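Local coordinates for protein thiol-activated cytolysin (PDB 6NAL) that probably forms pores in target membranes, as a cytolysin of the cholesterol-dependent cytolysin family, whose soluble monomers assemble into rings, at residues Tyr240-Leu252 with Lys283-Ser297. Residues are numbered along the deposited sequence; the frame is centred on the assembly and turned at random.
Sequences YGRQIFLKFESKL and KLSQIDVSIVVHGGS
Leu246 and Ile291 lie side by side at the tight part of this antiparallel strand pair, Leu246 CG 3.9 Å from Ile291 CG1. The strands run at 163° to each other, with paired backbone hydrogen bonds at Gln243-His294, Phe245-Val292, Lys247-Ser290 and Glu249-Asp288. On the face carrying Leu246, Ile244 packs along Val293 and Phe248 along Val289; the Phe248 ring also meets Ile287 edge-on, CD2 to CG2 at 3.9 Å. Ile315 of helix 309-320 covers Leu246, Val289 and Ile291. These strands belong to the bent central sheet of the MACPF/CDC fold, and the helical segment linking them, which includes helices 254-264 and 279-284, probably corresponds to one of the two bundles that refold into transmembrane hairpins during pore formation.

The opposite face is more polar, and toward Glu249 and Asp288 its side chains open to solvent while the backbone pairing continues. Phe245 and Val292 still pack closely there, CB to CG1 at 3.5 Å. Beyond them, Lys247 bends at its end so that NZ reaches Glu249 OE2 at 3.5 Å in a salt bridge. A water, modelled doubtfully close to Lys247 NZ, is placed by its bonds to Asp288 O at 2.9 Å and to Ser290 OG, which has a second partner in Asn302.

Arg242 closes one end. Fully extended from CG to NE, with CG anti to the backbone N (chi1 175°), it carries NH1 past Val293 to Gly295 O, 3.0 Å away and near the guanidinium plane; NH1 also bonds Ser297 OG, modelled suspiciously close. At the other end Ser250 OG donates to Gln286 O at 3.1 Å from above the carbonyl plane and accepts from Leu252 N, an ST turn, while Leu252 crosses Ile287 nearly at right angles, CD1 to CG1 at 4.0 Å.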
# COMPACT_ATOMS: atom_id res chain seq x y z
N TYR A 240 -30.31 -21.92 19.62
CA TYR A 240 -31.48 -21.76 18.76
C TYR A 240 -31.77 -20.27 18.58
O TYR A 240 -31.69 -19.49 19.53
CB TYR A 240 -32.74 -22.44 19.38
CG TYR A 240 -32.59 -23.91 19.58
CD1 TYR A 240 -31.89 -24.38 20.67
CD2 TYR A 240 -33.10 -24.82 18.68
CE1 TYR A 240 -31.73 -25.70 20.88
CE2 TYR A 240 -32.95 -26.19 18.89
CZ TYR A 240 -32.27 -26.61 20.01
OH TYR A 240 -32.03 -27.92 20.27
N GLY A 241 -32.16 -19.88 17.39
CA GLY A 241 -32.43 -18.49 17.20
C GLY A 241 -32.78 -18.15 15.78
O GLY A 241 -33.51 -18.89 15.14
N ARG A 242 -32.22 -17.04 15.27
CA ARG A 242 -32.62 -16.45 14.00
C ARG A 242 -31.40 -15.89 13.30
O ARG A 242 -30.49 -15.36 13.93
CB ARG A 242 -33.62 -15.31 14.25
CG ARG A 242 -34.05 -14.51 13.04
CD ARG A 242 -35.17 -13.53 13.52
NE ARG A 242 -35.51 -12.49 12.57
CZ ARG A 242 -36.36 -12.65 11.56
NH1 ARG A 242 -36.93 -13.83 11.40
NH2 ARG A 242 -36.65 -11.64 10.74
N GLN A 243 -31.43 -15.90 11.99
CA GLN A 243 -30.25 -15.62 11.21
C GLN A 243 -30.73 -14.97 9.92
O GLN A 243 -31.68 -15.43 9.29
CB GLN A 243 -29.46 -16.91 10.99
CG GLN A 243 -27.99 -16.74 10.85
CD GLN A 243 -27.23 -18.03 11.12
OE1 GLN A 243 -26.08 -17.97 11.55
NE2 GLN A 243 -27.83 -19.17 10.85
N ILE A 244 -30.08 -13.89 9.57
CA ILE A 244 -30.31 -13.18 8.33
C ILE A 244 -28.98 -13.07 7.57
O ILE A 244 -27.97 -12.62 8.13
CB ILE A 244 -30.89 -11.78 8.59
CG1 ILE A 244 -32.15 -11.95 9.44
CG2 ILE A 244 -31.10 -11.09 7.27
CD1 ILE A 244 -32.63 -10.67 10.04
N PHE A 245 -29.00 -13.43 6.30
CA PHE A 245 -27.85 -13.29 5.42
C PHE A 245 -28.20 -12.33 4.31
O PHE A 245 -29.28 -12.45 3.74
CB PHE A 245 -27.47 -14.64 4.80
CG PHE A 245 -26.81 -15.57 5.75
CD1 PHE A 245 -27.54 -16.47 6.47
CD2 PHE A 245 -25.43 -15.55 5.90
CE1 PHE A 245 -26.91 -17.36 7.35
CE2 PHE A 245 -24.80 -16.41 6.77
CZ PHE A 245 -25.54 -17.32 7.49
N LEU A 246 -27.30 -11.40 4.01
CA LEU A 246 -27.41 -10.53 2.84
C LEU A 246 -26.22 -10.75 1.91
O LEU A 246 -25.08 -10.50 2.29
CB LEU A 246 -27.45 -9.06 3.26
CG LEU A 246 -28.77 -8.52 3.78
CD1 LEU A 246 -28.71 -8.83 5.25
CD2 LEU A 246 -28.88 -7.08 3.45
N LYS A 247 -26.49 -11.14 0.68
CA LYS A 247 -25.45 -11.40 -0.30
C LYS A 247 -25.46 -10.28 -1.32
O LYS A 247 -26.49 -10.00 -1.92
CB LYS A 247 -25.67 -12.75 -0.98
CG LYS A 247 -24.63 -13.05 -2.02
CD LYS A 247 -24.80 -14.49 -2.54
CE LYS A 247 -24.91 -14.51 -4.07
NZ LYS A 247 -26.06 -13.66 -4.50
N PHE A 248 -24.32 -9.62 -1.49
CA PHE A 248 -24.14 -8.57 -2.48
C PHE A 248 -23.18 -9.08 -3.55
O PHE A 248 -22.05 -9.45 -3.24
CB PHE A 248 -23.59 -7.30 -1.87
CG PHE A 248 -24.37 -6.76 -0.73
CD1 PHE A 248 -24.17 -7.23 0.56
CD2 PHE A 248 -25.31 -5.77 -0.93
CE1 PHE A 248 -24.91 -6.72 1.61
CE2 PHE A 248 -26.02 -5.24 0.12
CZ PHE A 248 -25.83 -5.73 1.39
N GLU A 249 -23.62 -9.09 -4.79
CA GLU A 249 -22.88 -9.62 -5.93
C GLU A 249 -22.82 -8.51 -6.98
O GLU A 249 -23.82 -7.82 -7.23
CB GLU A 249 -23.57 -10.86 -6.49
CG GLU A 249 -22.62 -11.85 -7.15
CD GLU A 249 -23.29 -13.16 -7.60
OE1 GLU A 249 -23.66 -13.27 -8.80
OE2 GLU A 249 -23.43 -14.09 -6.76
N SER A 250 -21.64 -8.33 -7.58
CA SER A 250 -21.43 -7.20 -8.48
C SER A 250 -20.33 -7.53 -9.46
O SER A 250 -19.45 -8.34 -9.17
CB SER A 250 -21.04 -5.95 -7.69
OG SER A 250 -20.94 -4.84 -8.54
N LYS A 251 -20.36 -6.89 -10.63
CA LYS A 251 -19.19 -6.94 -11.50
C LYS A 251 -18.14 -5.90 -11.11
O LYS A 251 -17.01 -5.99 -11.59
CB LYS A 251 -19.63 -6.80 -12.96
CG LYS A 251 -20.24 -8.10 -13.49
CD LYS A 251 -20.60 -8.01 -14.94
CE LYS A 251 -20.04 -9.22 -15.75
NZ LYS A 251 -21.10 -10.01 -16.46
N LEU A 252 -18.51 -4.91 -10.30
CA LEU A 252 -17.53 -4.04 -9.66
C LEU A 252 -16.37 -4.81 -9.06
O LEU A 252 -16.49 -6.02 -8.81
CB LEU A 252 -18.14 -3.22 -8.52
CG LEU A 252 -19.34 -2.31 -8.76
CD1 LEU A 252 -19.93 -1.74 -7.44
CD2 LEU A 252 -18.92 -1.19 -9.71
N LYS A 283 -22.94 3.09 -9.21
CA LYS A 283 -22.33 1.94 -8.55
C LYS A 283 -23.41 1.04 -7.97
O LYS A 283 -23.52 -0.13 -8.36
CB LYS A 283 -21.39 2.40 -7.44
CG LYS A 283 -20.08 3.01 -7.89
CD LYS A 283 -19.14 3.29 -6.71
CE LYS A 283 -17.83 3.94 -7.21
NZ LYS A 283 -17.99 5.35 -7.68
N LEU A 284 -24.23 1.58 -7.06
CA LEU A 284 -25.32 0.84 -6.43
C LEU A 284 -26.17 0.08 -7.44
O LEU A 284 -26.58 -1.06 -7.17
CB LEU A 284 -26.23 1.78 -5.68
CG LEU A 284 -25.49 2.59 -4.64
CD1 LEU A 284 -26.32 3.79 -4.19
CD2 LEU A 284 -25.17 1.70 -3.48
N SER A 285 -26.46 0.69 -8.58
CA SER A 285 -27.29 0.04 -9.58
C SER A 285 -26.66 -1.24 -10.08
O SER A 285 -27.35 -2.07 -10.67
CB SER A 285 -27.51 0.99 -10.76
OG SER A 285 -26.26 1.35 -11.34
N GLN A 286 -25.37 -1.40 -9.88
CA GLN A 286 -24.64 -2.57 -10.35
C GLN A 286 -24.56 -3.65 -9.30
O GLN A 286 -23.86 -4.64 -9.50
CB GLN A 286 -23.22 -2.16 -10.75
CG GLN A 286 -23.14 -1.48 -12.12
CD GLN A 286 -21.81 -0.80 -12.33
OE1 GLN A 286 -21.71 0.40 -12.19
NE2 GLN A 286 -20.77 -1.58 -12.68
N ILE A 287 -25.22 -3.47 -8.16
CA ILE A 287 -25.15 -4.42 -7.04
C ILE A 287 -26.49 -5.14 -6.90
O ILE A 287 -27.52 -4.51 -6.63
CB ILE A 287 -24.75 -3.70 -5.75
CG1 ILE A 287 -23.41 -2.97 -5.99
CG2 ILE A 287 -24.60 -4.68 -4.61
CD1 ILE A 287 -22.89 -2.17 -4.80
N ASP A 288 -26.46 -6.45 -7.08
CA ASP A 288 -27.61 -7.33 -6.89
C ASP A 288 -27.67 -7.85 -5.45
O ASP A 288 -26.70 -8.43 -4.95
CB ASP A 288 -27.55 -8.53 -7.83
CG ASP A 288 -27.76 -8.17 -9.30
OD1 ASP A 288 -28.32 -7.09 -9.61
OD2 ASP A 288 -27.35 -8.99 -10.16
N VAL A 289 -28.82 -7.69 -4.80
CA VAL A 289 -29.00 -8.08 -3.40
C VAL A 289 -29.84 -9.35 -3.32
O VAL A 289 -30.84 -9.50 -4.03
CB VAL A 289 -29.66 -6.95 -2.58
CG1 VAL A 289 -29.65 -7.31 -1.10
CG2 VAL A 289 -28.99 -5.63 -2.85
N SER A 290 -29.43 -10.27 -2.46
CA SER A 290 -30.17 -11.48 -2.16
C SER A 290 -30.21 -11.60 -0.66
O SER A 290 -29.25 -11.23 0.00
CB SER A 290 -29.53 -12.70 -2.75
OG SER A 290 -29.67 -12.63 -4.14
N ILE A 291 -31.30 -12.14 -0.14
CA ILE A 291 -31.51 -12.22 1.30
C ILE A 291 -32.19 -13.52 1.67
O ILE A 291 -33.16 -13.94 1.04
CB ILE A 291 -32.36 -11.06 1.83
CG1 ILE A 291 -31.67 -9.75 1.48
CG2 ILE A 291 -32.56 -11.22 3.27
CD1 ILE A 291 -32.49 -8.57 1.93
N VAL A 292 -31.70 -14.12 2.73
CA VAL A 292 -32.34 -15.29 3.27
C VAL A 292 -32.52 -15.07 4.77
O VAL A 292 -31.61 -14.61 5.47
CB VAL A 292 -31.54 -16.58 2.98
CG1 VAL A 292 -30.18 -16.43 3.45
CG2 VAL A 292 -32.15 -17.77 3.65
N VAL A 293 -33.70 -15.42 5.25
CA VAL A 293 -34.07 -15.26 6.63
C VAL A 293 -34.47 -16.64 7.17
O VAL A 293 -35.29 -17.33 6.57
CB VAL A 293 -35.22 -14.24 6.77
CG1 VAL A 293 -35.78 -14.32 8.21
CG2 VAL A 293 -34.77 -12.80 6.40
N HIS A 294 -33.92 -17.01 8.32
CA HIS A 294 -33.99 -18.39 8.81
C HIS A 294 -34.22 -18.33 10.32
O HIS A 294 -33.45 -17.67 11.03
CB HIS A 294 -32.69 -19.12 8.42
CG HIS A 294 -32.64 -20.55 8.82
ND1 HIS A 294 -31.48 -21.17 9.24
CD2 HIS A 294 -33.60 -21.50 8.84
CE1 HIS A 294 -31.73 -22.43 9.54
NE2 HIS A 294 -33.01 -22.65 9.32
N GLY A 295 -35.29 -18.96 10.80
CA GLY A 295 -35.61 -18.94 12.21
C GLY A 295 -36.59 -17.82 12.55
O GLY A 295 -36.36 -16.66 12.20
N GLY A 296 -37.65 -18.15 13.27
CA GLY A 296 -38.83 -17.26 13.29
C GLY A 296 -39.59 -17.38 11.98
O GLY A 296 -39.86 -18.52 11.49
N SER A 297 -39.99 -16.25 11.40
CA SER A 297 -40.16 -16.16 9.96
C SER A 297 -39.21 -17.04 9.15
O SER A 297 -38.07 -17.31 9.60
CB SER A 297 -39.93 -14.69 9.57
OG SER A 297 -38.54 -14.39 9.62
O HOH W 1 -26.96 -11.33 -4.96